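PDB 3DXO: SnoaL-like domain-containing protein from Agrobacterium tumefaciens str. C58, which is of unproven function but, as a member of the SnoaL-like family with an NTF2-type fold, has been put forward as a putative isomerase. Local coordinates for residues B[36-41]-B[110-115]; B[80-85]-B[97-102]; B[14-19]-B[56-61]. One frame throughout, in Å; residues are numbered along the deposited sequence.

Interaction 1: residues B[36-41]-B[110-115]; sequences TRYVDP and DNVVGF
Tyr38 and Val112 are partners in the parallel pairing of strands 36-39 and 109-117, whose short axes run 4° apart. The tyrosine side chain is the one to follow. From CB, CG is anti to the backbone N (chi1 177°), on the side of the sheet where Val112 also points. The two side chains meet obliquely: CD2 of the Tyr38 ring comes 3.8 Å from Val112 CG1, and CE2 lies almost as near the same methyl. At the tip, Tyr38 OH donates a 2.6 Å hydrogen bond to OD2 of Asp40 in its own segment, which it meets on the anti side of the carboxylate. Helices 3-17 and 47-61 lie on the same side, with Tyr12, Trp16, Ile51 and Met54 against the ring.

The other face carries Val39 and Val113, side by side and pointing the same way, packed against Phe79 of the second subunit. Between the faces runs a parallel ladder: Val112 N donates to Arg37 O at 2.9 Å, Val39 N to Val112 O at 3.1 Å, and Gly114 N to Val39 O at 2.9 Å. The first rung, Arg37 N to Asp110 O, is weak.

Chemically, an apolar seam ends in the hydroxyl of a buried tyrosine bound to a carboxylate. OD2 of Asp40 is held by Tyr38 OH and OD1 by the backbone N of Leu42, so both oxygens of the carboxylate are engaged.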
# COMPACT_ATOMS: atom_id res chain seq x y z
N THR B 36 -1.22 10.83 13.78
CA THR B 36 -0.62 10.24 12.59
C THR B 36 0.17 9.02 13.02
O THR B 36 0.58 8.92 14.18
CB THR B 36 0.28 11.23 11.82
OG1 THR B 36 0.66 10.65 10.56
CG2 THR B 36 1.55 11.60 12.60
N ARG B 37 0.39 8.10 12.07
CA ARG B 37 1.01 6.82 12.37
C ARG B 37 1.86 6.37 11.18
O ARG B 37 1.44 6.50 10.02
CB ARG B 37 -0.12 5.81 12.56
CG ARG B 37 0.13 4.61 13.41
CD ARG B 37 -0.45 4.78 14.79
NE ARG B 37 -0.86 3.46 15.29
CZ ARG B 37 -0.03 2.56 15.82
NH1 ARG B 37 1.29 2.82 15.95
NH2 ARG B 37 -0.53 1.38 16.24
N TYR B 38 3.02 5.81 11.47
CA TYR B 38 3.92 5.29 10.44
C TYR B 38 4.38 3.88 10.81
O TYR B 38 4.64 3.57 11.96
CB TYR B 38 5.14 6.22 10.32
CG TYR B 38 6.19 5.77 9.34
CD1 TYR B 38 7.08 4.75 9.66
CD2 TYR B 38 6.32 6.37 8.11
CE1 TYR B 38 8.06 4.32 8.77
CE2 TYR B 38 7.29 5.96 7.21
CZ TYR B 38 8.16 4.93 7.54
OH TYR B 38 9.12 4.49 6.65
N VAL B 39 4.48 3.02 9.81
CA VAL B 39 5.05 1.69 10.00
C VAL B 39 5.62 1.17 8.69
O VAL B 39 4.97 1.24 7.64
CB VAL B 39 4.06 0.62 10.61
CG1 VAL B 39 2.94 0.27 9.64
CG2 VAL B 39 4.83 -0.63 10.99
N ASP B 40 6.86 0.67 8.76
CA ASP B 40 7.51 -0.00 7.62
C ASP B 40 8.17 -1.29 8.17
O ASP B 40 7.98 -1.62 9.35
CB ASP B 40 8.46 0.95 6.85
CG ASP B 40 9.76 1.28 7.61
OD1 ASP B 40 10.21 0.53 8.52
OD2 ASP B 40 10.36 2.31 7.26
N PRO B 41 8.94 -2.01 7.34
CA PRO B 41 9.48 -3.28 7.93
C PRO B 41 10.53 -3.11 9.03
O PRO B 41 10.80 -4.07 9.75
CB PRO B 41 10.10 -4.01 6.74
CG PRO B 41 9.72 -3.21 5.50
CD PRO B 41 9.36 -1.81 5.95
N ASP B 110 -2.01 11.35 7.80
CA ASP B 110 -2.45 10.66 9.04
C ASP B 110 -2.03 9.19 9.10
O ASP B 110 -2.12 8.57 10.15
CB ASP B 110 -3.97 10.77 9.25
CG ASP B 110 -4.79 10.06 8.17
OD1 ASP B 110 -4.25 9.38 7.29
OD2 ASP B 110 -6.02 10.20 8.22
N ASN B 111 -1.55 8.63 8.00
CA ASN B 111 -1.19 7.22 8.01
C ASN B 111 -0.23 6.84 6.89
O ASN B 111 -0.46 7.21 5.74
CB ASN B 111 -2.47 6.38 7.90
CG ASN B 111 -2.32 5.00 8.55
OD1 ASN B 111 -1.64 4.87 9.57
ND2 ASN B 111 -2.96 3.99 7.97
N VAL B 112 0.86 6.15 7.21
CA VAL B 112 1.79 5.70 6.18
C VAL B 112 2.23 4.27 6.41
O VAL B 112 2.60 3.90 7.52
CB VAL B 112 3.04 6.56 6.10
CG1 VAL B 112 4.03 5.93 5.11
CG2 VAL B 112 2.68 8.01 5.68
N VAL B 113 2.16 3.46 5.36
CA VAL B 113 2.60 2.09 5.46
C VAL B 113 3.64 1.87 4.36
O VAL B 113 3.32 1.94 3.19
CB VAL B 113 1.41 1.08 5.33
CG1 VAL B 113 1.92 -0.35 5.34
CG2 VAL B 113 0.40 1.28 6.46
N GLY B 114 4.89 1.59 4.75
CA GLY B 114 5.98 1.38 3.81
C GLY B 114 6.41 -0.06 3.64
O GLY B 114 6.22 -0.89 4.54
N PHE B 115 6.99 -0.37 2.47
CA PHE B 115 7.51 -1.70 2.14
C PHE B 115 8.90 -1.57 1.48
O PHE B 115 9.22 -0.54 0.93
CB PHE B 115 6.55 -2.42 1.20
CG PHE B 115 5.16 -2.61 1.76
CD1 PHE B 115 4.19 -1.63 1.60
CD2 PHE B 115 4.83 -3.77 2.44
CE1 PHE B 115 2.91 -1.79 2.12
CE2 PHE B 115 3.56 -3.96 2.95
CZ PHE B 115 2.58 -2.96 2.78

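Interaction 2: residues B[80-85]-B[97-102]; sequences TRFSWR and GTDVVS
Trp84 lies flat over Gly97, which presents its backbone N and CA to the ring: Gly97 N sits 3.3 Å above the indole plane, over its centre, and Gly97 CA makes a CH-pi contact with the six-membered ring, 3.9 Å from its centroid. CG of the tryptophan stands between the backbone N and the carbonyl carbon (chi1 54°); the indole ends over the neighbouring strand. At the indole edge Trp84 NE1 donates to Asp99 OD2 at 3.0 Å, near the ring plane and on the syn side of the carboxylate, though the bond is bent (131°).

Next along this face, Phe82 takes the CB of Asp99 over its ring face, and Phe82 CE2 touches Val101 CG2 at 3.6 Å. Tyr12 of helix 3-17 meets the phenylalanine ring from beyond the sheet. This is the tight side, aromatic and largely buried around one carboxylate, with Trp84 partly exposed.

The face with Arg81, Ser83, Thr98 and Val100 is more polar and sparser within the pair. Ser83 OG and Thr98 OG1 stand doubtfully close, at 2.5 Å, while Thr98 OG1 is hydrogen-bonded to OD2 of Asp117 of its own chain. Arg81 leads its guanidinium away from Val100 to salt bridges with Asp74 and with Asp117 of the second subunit, which lies on this side.

Paired backbone bonds link Thr80 with Val101, Phe82 with Asp99 and Trp84 with Gly97, the longest being Phe82 N to Asp99 O at 3.3 Å. Such regular antiparallel pairing, between adjacent strands of a curved sheet with helices on one face and a dimer partner on the other, is characteristic of the NTF2-like fold.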
# COMPACT_ATOMS: atom_id res chain seq x y z
N THR B 80 -2.38 8.09 -1.69
CA THR B 80 -1.30 8.28 -2.64
C THR B 80 -0.32 7.10 -2.51
O THR B 80 -0.08 6.60 -1.43
CB THR B 80 -0.57 9.60 -2.37
OG1 THR B 80 -1.49 10.69 -2.56
CG2 THR B 80 0.63 9.76 -3.30
N ARG B 81 0.18 6.63 -3.65
CA ARG B 81 1.18 5.58 -3.70
C ARG B 81 2.35 6.02 -4.56
O ARG B 81 2.17 6.57 -5.65
CB ARG B 81 0.65 4.30 -4.33
CG ARG B 81 1.79 3.32 -4.63
CD ARG B 81 1.37 2.04 -5.29
NE ARG B 81 0.82 2.23 -6.62
CZ ARG B 81 0.69 1.26 -7.50
NH1 ARG B 81 1.12 0.04 -7.23
NH2 ARG B 81 0.15 1.50 -8.68
N PHE B 82 3.55 5.73 -4.07
CA PHE B 82 4.76 6.08 -4.79
C PHE B 82 5.91 5.22 -4.33
O PHE B 82 5.86 4.58 -3.26
CB PHE B 82 5.12 7.56 -4.57
CG PHE B 82 5.37 7.91 -3.14
CD1 PHE B 82 6.64 7.81 -2.59
CD2 PHE B 82 4.33 8.35 -2.33
CE1 PHE B 82 6.87 8.13 -1.23
CE2 PHE B 82 4.55 8.67 -0.99
CZ PHE B 82 5.81 8.56 -0.44
N SER B 83 6.95 5.20 -5.16
CA SER B 83 8.17 4.45 -4.86
C SER B 83 9.39 5.34 -4.94
O SER B 83 9.37 6.38 -5.59
CB SER B 83 8.31 3.23 -5.77
OG SER B 83 7.30 2.30 -5.44
N TRP B 84 10.44 4.93 -4.22
CA TRP B 84 11.67 5.69 -4.15
C TRP B 84 12.86 4.74 -4.08
O TRP B 84 12.70 3.60 -3.69
CB TRP B 84 11.66 6.59 -2.90
CG TRP B 84 11.38 5.82 -1.68
CD1 TRP B 84 10.17 5.63 -1.10
CD2 TRP B 84 12.33 5.07 -0.88
NE1 TRP B 84 10.30 4.84 0.02
CE2 TRP B 84 11.61 4.47 0.17
CE3 TRP B 84 13.70 4.85 -0.96
CZ2 TRP B 84 12.21 3.64 1.13
CZ3 TRP B 84 14.31 4.03 0.01
CH2 TRP B 84 13.56 3.44 1.04
N ARG B 85 14.04 5.25 -4.43
CA ARG B 85 15.28 4.51 -4.40
C ARG B 85 16.21 5.13 -3.35
O ARG B 85 16.19 6.35 -3.15
CB ARG B 85 15.97 4.60 -5.77
CG ARG B 85 15.15 4.12 -6.98
CD ARG B 85 14.63 2.70 -6.81
NE ARG B 85 15.71 1.77 -6.57
CZ ARG B 85 15.55 0.54 -6.10
NH1 ARG B 85 14.34 0.10 -5.82
NH2 ARG B 85 16.61 -0.24 -5.90
N GLY B 97 12.13 1.51 -1.68
CA GLY B 97 10.86 1.21 -1.03
C GLY B 97 9.64 1.69 -1.80
O GLY B 97 9.77 2.28 -2.88
N THR B 98 8.47 1.37 -1.24
CA THR B 98 7.18 1.80 -1.77
C THR B 98 6.31 2.17 -0.58
O THR B 98 6.34 1.47 0.43
CB THR B 98 6.52 0.71 -2.62
OG1 THR B 98 7.36 0.46 -3.75
CG2 THR B 98 5.14 1.13 -3.10
N ASP B 99 5.54 3.25 -0.69
CA ASP B 99 4.69 3.66 0.41
C ASP B 99 3.26 3.95 -0.02
O ASP B 99 2.99 4.35 -1.16
CB ASP B 99 5.20 4.96 1.04
CG ASP B 99 6.60 4.86 1.58
OD1 ASP B 99 6.81 4.29 2.68
OD2 ASP B 99 7.49 5.42 0.90
N VAL B 100 2.34 3.76 0.94
CA VAL B 100 0.95 4.14 0.77
C VAL B 100 0.72 5.18 1.86
O VAL B 100 0.91 4.88 3.03
CB VAL B 100 0.01 2.95 0.87
CG1 VAL B 100 -1.46 3.42 0.71
CG2 VAL B 100 0.37 1.96 -0.21
N VAL B 101 0.34 6.39 1.45
CA VAL B 101 0.11 7.51 2.35
C VAL B 101 -1.38 7.91 2.36
O VAL B 101 -2.02 7.89 1.33
CB VAL B 101 0.97 8.71 1.89
CG1 VAL B 101 0.72 9.94 2.75
CG2 VAL B 101 2.43 8.33 1.93
N SER B 102 -1.92 8.27 3.52
CA SER B 102 -3.31 8.67 3.64
C SER B 102 -3.39 10.08 4.18
O SER B 102 -2.69 10.43 5.13
CB SER B 102 -4.06 7.79 4.63
OG SER B 102 -3.70 6.44 4.52

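Interaction 3: residues B[14-19]-B[56-61]; sequences AAWNEE and EAARQK
Arg59 reaches from helix 47-61 to the carbonyl of Trp16, near the end of helix 3-17, and Arg59 NH1 donates a hydrogen bond to Trp16 O at 2.9 Å. The donor lies in the carbonyl plane on a lone pair, while the oxygen is tilted 25° from the guanidinium plane. Glu18 O stands 3.3 Å above the Arg59 guanidinium plane, over its centre, so the oxygen meets the flat of the group. Arg59 NH2 comes within 3.4 Å of Glu19 CA. The cation thus has one carbonyl at its edge (Trp16 O) and one over its face (Glu18 O), and the two oxygens may help offset the nearby like charge of Arg24; the carboxylate of Glu19 is not in contact, its OE2 lying 6.2 Å from Arg59 NH2.

The arginine chain is extended at chi2, and the bend at chi3 (53°) places NE. Further back, Arg59 CD lies 3.4 Å from Trp16 O. A second touch lies one residue earlier, where Ala58 CB meets the indole of Trp16 at its edge, 3.7 Å from CZ3.

The second shell surrounds these groups. Around the indole stand Tyr12 from its own helix, Phe67 in an edge-to-face stack, and Met54 and Ile55 of helix 47-61. Asn17 ND2 bonds the carbonyl of Phe67, tying the last turns of the helix to strand 66-76, and Glu18 OE2 takes the N-H of Asp20 as the chain turns toward helix 21-31.

The contact therefore joins the C-terminal parts of helices 3-17 and 47-61, with helix 21-31 beside Glu18 and Phe67 of strand 66-76 against Trp16, on the helical side of the sheet.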
# COMPACT_ATOMS: atom_id res chain seq x y z
N ALA B 14 10.71 15.17 0.86
CA ALA B 14 11.42 16.39 1.28
C ALA B 14 11.75 16.33 2.77
O ALA B 14 12.85 16.75 3.20
CB ALA B 14 10.59 17.60 0.99
N ALA B 15 10.81 15.81 3.56
CA ALA B 15 11.01 15.66 4.98
C ALA B 15 12.11 14.64 5.21
O ALA B 15 12.94 14.88 6.05
CB ALA B 15 9.72 15.24 5.67
N TRP B 16 12.12 13.52 4.49
CA TRP B 16 13.17 12.51 4.71
C TRP B 16 14.55 12.97 4.25
O TRP B 16 15.55 12.50 4.74
CB TRP B 16 12.84 11.18 4.03
CG TRP B 16 11.87 10.36 4.79
CD1 TRP B 16 10.52 10.41 4.69
CD2 TRP B 16 12.17 9.36 5.78
NE1 TRP B 16 9.95 9.49 5.55
CE2 TRP B 16 10.94 8.84 6.23
CE3 TRP B 16 13.35 8.82 6.28
CZ2 TRP B 16 10.85 7.83 7.18
CZ3 TRP B 16 13.28 7.82 7.23
CH2 TRP B 16 12.04 7.34 7.68
N ASN B 17 14.60 13.88 3.30
CA ASN B 17 15.88 14.34 2.76
C ASN B 17 16.40 15.60 3.38
O ASN B 17 17.46 16.09 3.01
CB ASN B 17 15.75 14.57 1.25
CG ASN B 17 15.69 13.29 0.49
OD1 ASN B 17 16.51 12.40 0.71
ND2 ASN B 17 14.74 13.20 -0.44
N GLU B 18 15.63 16.17 4.29
CA GLU B 18 16.02 17.38 4.98
C GLU B 18 17.16 17.06 5.95
O GLU B 18 17.06 16.22 6.87
CB GLU B 18 14.84 18.04 5.67
CG GLU B 18 15.22 19.20 6.55
CD GLU B 18 16.03 20.27 5.84
OE1 GLU B 18 15.72 20.59 4.70
OE2 GLU B 18 16.98 20.80 6.41
N GLU B 19 18.24 17.79 5.71
CA GLU B 19 19.50 17.69 6.43
C GLU B 19 19.42 18.21 7.88
O GLU B 19 19.95 17.61 8.79
CB GLU B 19 20.52 18.44 5.57
CG GLU B 19 21.87 18.55 6.08
CD GLU B 19 22.09 19.75 6.99
OE1 GLU B 19 21.59 20.86 6.73
OE2 GLU B 19 22.84 19.56 7.97
N GLU B 56 14.96 11.23 12.07
CA GLU B 56 16.28 11.61 12.51
C GLU B 56 17.12 10.41 12.91
O GLU B 56 18.31 10.37 12.57
CB GLU B 56 16.21 12.55 13.68
CG GLU B 56 17.60 12.94 14.17
CD GLU B 56 17.55 14.03 15.21
OE1 GLU B 56 16.69 14.91 15.10
OE2 GLU B 56 18.35 14.03 16.13
N ALA B 57 16.54 9.46 13.65
CA ALA B 57 17.27 8.25 14.06
C ALA B 57 17.69 7.45 12.82
O ALA B 57 18.82 6.98 12.74
CB ALA B 57 16.43 7.40 15.01
N ALA B 58 16.78 7.33 11.85
CA ALA B 58 17.02 6.62 10.60
C ALA B 58 18.22 7.19 9.85
O ALA B 58 19.14 6.48 9.43
CB ALA B 58 15.77 6.68 9.72
N ARG B 59 18.22 8.50 9.72
CA ARG B 59 19.29 9.20 9.03
C ARG B 59 20.60 9.13 9.74
O ARG B 59 21.63 9.06 9.07
CB ARG B 59 18.91 10.64 8.78
CG ARG B 59 17.83 10.75 7.68
CD ARG B 59 17.31 12.13 7.58
NE ARG B 59 18.41 13.09 7.42
CZ ARG B 59 18.90 13.52 6.26
NH1 ARG B 59 18.37 13.15 5.11
NH2 ARG B 59 19.92 14.35 6.26
N GLN B 60 20.60 9.12 11.07
CA GLN B 60 21.85 8.96 11.80
C GLN B 60 22.47 7.60 11.52
O GLN B 60 23.69 7.48 11.52
CB GLN B 60 21.68 9.24 13.29
CG GLN B 60 21.38 10.74 13.48
CD GLN B 60 21.31 11.25 14.92
OE1 GLN B 60 21.63 10.55 15.88
NE2 GLN B 60 20.90 12.49 15.05
N LYS B 61 21.66 6.59 11.24
CA LYS B 61 22.19 5.27 10.88
C LYS B 61 22.61 5.17 9.41
O LYS B 61 23.39 4.29 9.05
CB LYS B 61 21.18 4.19 11.17
CG LYS B 61 20.82 4.10 12.64
CD LYS B 61 19.75 3.01 12.84
CE LYS B 61 19.29 2.92 14.27
NZ LYS B 61 18.36 1.78 14.46

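Overall arrangement
Interactions 1 and 2 belong to one sheet, their centres 10 Å apart, with strands 109-117 and 93-103 as neighbours. Phe115 N lies 2.8 Å from Thr98 O and Asn111 O 2.9 Å from Ser102 N, both probable hydrogen bonds, and a classic beta bulge at Asp110 and Asn111 faces Ser102. Interaction 3 lies on the helical side and touches interaction 1 where Trp16 CZ2 packs 3.8 Å from Tyr38 OH; it stays about 7 Å from interaction 2 at the nearest atoms. The side chains of Asp40, Trp84 and Trp16 each come within about 3 Å of a bound PEG fragment, probably from the crystallisation liquor, though such molecules often mark pockets.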